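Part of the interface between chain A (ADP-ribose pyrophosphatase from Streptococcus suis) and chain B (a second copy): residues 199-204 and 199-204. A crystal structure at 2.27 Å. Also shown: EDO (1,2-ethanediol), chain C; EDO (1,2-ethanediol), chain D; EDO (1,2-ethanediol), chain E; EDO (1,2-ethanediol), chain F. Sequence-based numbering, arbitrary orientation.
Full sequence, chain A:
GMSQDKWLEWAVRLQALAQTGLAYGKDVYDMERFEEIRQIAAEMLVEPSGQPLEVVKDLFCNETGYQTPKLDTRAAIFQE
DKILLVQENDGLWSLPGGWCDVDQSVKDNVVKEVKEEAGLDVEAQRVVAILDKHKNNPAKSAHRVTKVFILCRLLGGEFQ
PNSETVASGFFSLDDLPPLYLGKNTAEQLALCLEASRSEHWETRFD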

# COMPACT_ATOMS: atom_id res chain seq x y z
N GLU A 199 -19.36 1.69 -0.62
CA GLU A 199 -19.39 0.36 -1.21
C GLU A 199 -18.12 0.18 -2.08
O GLU A 199 -17.40 -0.81 -1.94
CB GLU A 199 -20.66 0.16 -2.04
CG GLU A 199 -20.69 -1.18 -2.74
CD GLU A 199 -21.93 -1.39 -3.57
OE1 GLU A 199 -22.00 -0.84 -4.68
OE2 GLU A 199 -22.85 -2.08 -3.08
N HIS A 200 -17.81 1.19 -2.89
CA HIS A 200 -16.61 1.20 -3.71
C HIS A 200 -15.60 2.18 -3.14
O HIS A 200 -15.97 3.26 -2.71
CB HIS A 200 -16.94 1.56 -5.15
CG HIS A 200 -17.94 0.64 -5.74
ND1 HIS A 200 -17.64 -0.69 -5.95
CD2 HIS A 200 -19.20 0.88 -6.15
CE1 HIS A 200 -18.73 -1.22 -6.49
NE2 HIS A 200 -19.68 -0.30 -6.66
N TRP A 201 -14.32 1.83 -3.20
CA TRP A 201 -13.27 2.71 -2.70
C TRP A 201 -12.04 2.69 -3.57
O TRP A 201 -11.52 1.63 -3.88
CB TRP A 201 -12.89 2.30 -1.25
CG TRP A 201 -11.89 3.23 -0.61
CD1 TRP A 201 -10.57 2.98 -0.38
CD2 TRP A 201 -12.14 4.56 -0.13
NE1 TRP A 201 -9.98 4.08 0.19
CE2 TRP A 201 -10.92 5.06 0.36
CE3 TRP A 201 -13.30 5.37 -0.04
CZ2 TRP A 201 -10.81 6.36 0.90
CZ3 TRP A 201 -13.18 6.66 0.46
CH2 TRP A 201 -11.95 7.14 0.94
N GLU A 202 -11.54 3.87 -3.89
CA GLU A 202 -10.30 4.06 -4.62
C GLU A 202 -9.22 4.37 -3.59
O GLU A 202 -9.24 5.46 -3.03
CB GLU A 202 -10.42 5.18 -5.67
CG GLU A 202 -9.26 5.17 -6.66
CD GLU A 202 -9.28 4.06 -7.70
OE1 GLU A 202 -10.36 3.46 -7.92
OE2 GLU A 202 -8.20 3.76 -8.26
N THR A 203 -8.28 3.41 -3.35
CA THR A 203 -7.21 3.55 -2.36
C THR A 203 -6.36 4.77 -2.70
O THR A 203 -5.92 4.95 -3.85
CB THR A 203 -6.43 2.25 -2.30
OG1 THR A 203 -7.30 1.24 -1.78
CG2 THR A 203 -5.13 2.36 -1.50
N ARG A 204 -6.15 5.63 -1.70
CA ARG A 204 -5.41 6.87 -1.92
C ARG A 204 -3.96 6.67 -1.71
O ARG A 204 -3.57 5.93 -0.82
CB ARG A 204 -5.92 8.00 -1.01
CG ARG A 204 -7.43 8.19 -1.04
CD ARG A 204 -7.97 8.57 -2.41
NE ARG A 204 -9.35 8.12 -2.55
CZ ARG A 204 -10.41 8.85 -2.23
NH1 ARG A 204 -10.26 10.10 -1.82
NH2 ARG A 204 -11.62 8.34 -2.32
C1 EDO C . -15.72 -3.02 -12.58
O1 EDO C . -16.00 -1.82 -11.83
C2 EDO C . -16.25 -2.98 -14.03
O2 EDO C . -15.71 -1.91 -14.82
C1 EDO D . -19.61 4.76 -2.71
O1 EDO D . -19.36 3.56 -3.47
C2 EDO D . -21.02 4.82 -2.10
O2 EDO D . -21.32 3.73 -1.20
C1 EDO E . -14.70 -3.12 -6.36
O1 EDO E . -15.13 -1.84 -5.88
C2 EDO E . -15.93 -3.91 -6.79
O2 EDO E . -16.82 -3.96 -5.67
C1 EDO F . -14.38 4.55 -6.22
O1 EDO F . -14.44 3.29 -6.91
C2 EDO F . -15.46 5.46 -6.79
O2 EDO F . -15.26 5.54 -8.21
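Chain B 199-204: EHWETR

Chain B repeats the conformation of chain A, because an exact two-fold axis relates the copies. Residues 199 to 203 form neither regular helix nor strand. Glu B199 has phi/psi of -64/-46°, and from His B200 onward the backbone is extended. The segments running from CA of residue 200 to CA of residue 203 point 45° apart.

The register is symmetric. CA of His B200 lies 6.4 Å from CA of His A200, and CA of Thr B203 lies 6.6 Å from CA of Thr A203. Between them the pairing is crossed: CA of Trp B201 is 6.5 Å from CA of Glu A202, and CA of Glu B202 is 6.5 Å from CA of Trp A201. The two stretches together bury 349 Å².

His B200 points its CA-to-CB bond toward chain A. Its chi1 is m (-57°) and its chi2 is -66°. In this conformation its ring stacks face to face on that of His A200, with centroids 4.0 Å apart and planes at 6°. The closest atoms are His A200 ND1 and His B200 CB, at 3.7 Å. At the ring edge, His B200 ND1 hydrogen-bonds O1 of ethanediol F at 2.8 Å, and either atom could be the donor.

Trp B201 has chi1 t (-175°) and chi2 -107°. Its CA-to-CB bond points sideways and the end of its side chain leads away, so the backbone makes its close approach. Trp B201 O is 3.0 Å from Trp A201 O. Both are acceptors, so this is not a hydrogen bond.

Glu B202 starts away from chain A, but chi1 t and chi2 p (73°) bring its end nearer. Glu B202 OE1 stays 4.4 Å from Trp A201 N, and water 3 bridges the gap. The water accepts from Trp A201 N at 2.9 Å and donates to Glu B202 OE1 at 2.6 Å. Water 1 makes the equivalent bridge between Trp B201 N and Glu A202 OE1.

Thr B203 points toward chain A with chi1 m (-66°). This places its OG1 3.1 Å from Thr A203 OG1. Water 2 donates to Thr B203 OG1 at 2.7 Å and accepts from Thr A203 N at 3.0 Å, linking the chains again.

Arg B204 is out of reach of the chain A stretch. Its chi1 and chi2 are both m, and the side chain folds back so that Arg B204 NE donates to Glu B202 O at 2.7 Å.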

# COMPACT_ATOMS: atom_id res chain seq x y z
N GLU B 199 -13.77 -0.06 -13.72
CA GLU B 199 -14.12 1.29 -13.28
C GLU B 199 -13.87 1.40 -11.76
O GLU B 199 -13.20 2.32 -11.30
CB GLU B 199 -15.57 1.63 -13.64
CG GLU B 199 -15.99 2.99 -13.13
CD GLU B 199 -17.42 3.33 -13.45
OE1 GLU B 199 -18.32 2.82 -12.76
OE2 GLU B 199 -17.63 4.08 -14.43
N HIS B 200 -14.33 0.39 -11.02
CA HIS B 200 -14.11 0.31 -9.58
C HIS B 200 -13.09 -0.77 -9.27
O HIS B 200 -13.12 -1.83 -9.88
CB HIS B 200 -15.41 0.03 -8.84
CG HIS B 200 -16.45 1.05 -9.13
ND1 HIS B 200 -16.29 2.36 -8.73
CD2 HIS B 200 -17.63 0.93 -9.78
CE1 HIS B 200 -17.39 2.99 -9.13
NE2 HIS B 200 -18.23 2.16 -9.74
N TRP B 201 -12.23 -0.53 -8.28
CA TRP B 201 -11.23 -1.51 -7.90
C TRP B 201 -11.03 -1.55 -6.41
O TRP B 201 -10.81 -0.53 -5.77
CB TRP B 201 -9.88 -1.18 -8.60
CG TRP B 201 -8.81 -2.21 -8.34
CD1 TRP B 201 -7.72 -2.08 -7.53
CD2 TRP B 201 -8.74 -3.53 -8.91
NE1 TRP B 201 -6.99 -3.24 -7.53
CE2 TRP B 201 -7.59 -4.15 -8.38
CE3 TRP B 201 -9.54 -4.25 -9.84
CZ2 TRP B 201 -7.23 -5.47 -8.70
CZ3 TRP B 201 -9.19 -5.56 -10.14
CH2 TRP B 201 -8.05 -6.15 -9.59
N GLU B 202 -11.01 -2.76 -5.86
CA GLU B 202 -10.71 -3.02 -4.47
C GLU B 202 -9.26 -3.46 -4.41
O GLU B 202 -8.95 -4.57 -4.84
CB GLU B 202 -11.65 -4.10 -3.88
CG GLU B 202 -11.58 -4.15 -2.35
CD GLU B 202 -12.26 -3.00 -1.62
OE1 GLU B 202 -13.10 -2.30 -2.23
OE2 GLU B 202 -11.91 -2.77 -0.44
N THR B 203 -8.36 -2.59 -3.85
CA THR B 203 -6.92 -2.86 -3.75
C THR B 203 -6.69 -4.13 -2.94
O THR B 203 -7.25 -4.30 -1.85
CB THR B 203 -6.24 -1.63 -3.18
OG1 THR B 203 -6.37 -0.57 -4.14
CG2 THR B 203 -4.78 -1.87 -2.79
N ARG B 204 -5.89 -5.04 -3.51
CA ARG B 204 -5.65 -6.33 -2.86
C ARG B 204 -4.49 -6.25 -1.95
O ARG B 204 -3.52 -5.59 -2.24
CB ARG B 204 -5.42 -7.44 -3.90
CG ARG B 204 -6.49 -7.50 -4.98
CD ARG B 204 -7.89 -7.79 -4.45
NE ARG B 204 -8.89 -7.22 -5.34
CZ ARG B 204 -9.44 -7.87 -6.36
NH1 ARG B 204 -9.15 -9.14 -6.58
NH2 ARG B 204 -10.29 -7.26 -7.16
O HOH W 1 -12.19 1.94 -6.81
O HOH W 2 -8.36 0.97 -5.15
O HOH W 3 -13.42 -0.68 -4.27
O HOH W 4 -9.53 -0.09 -2.58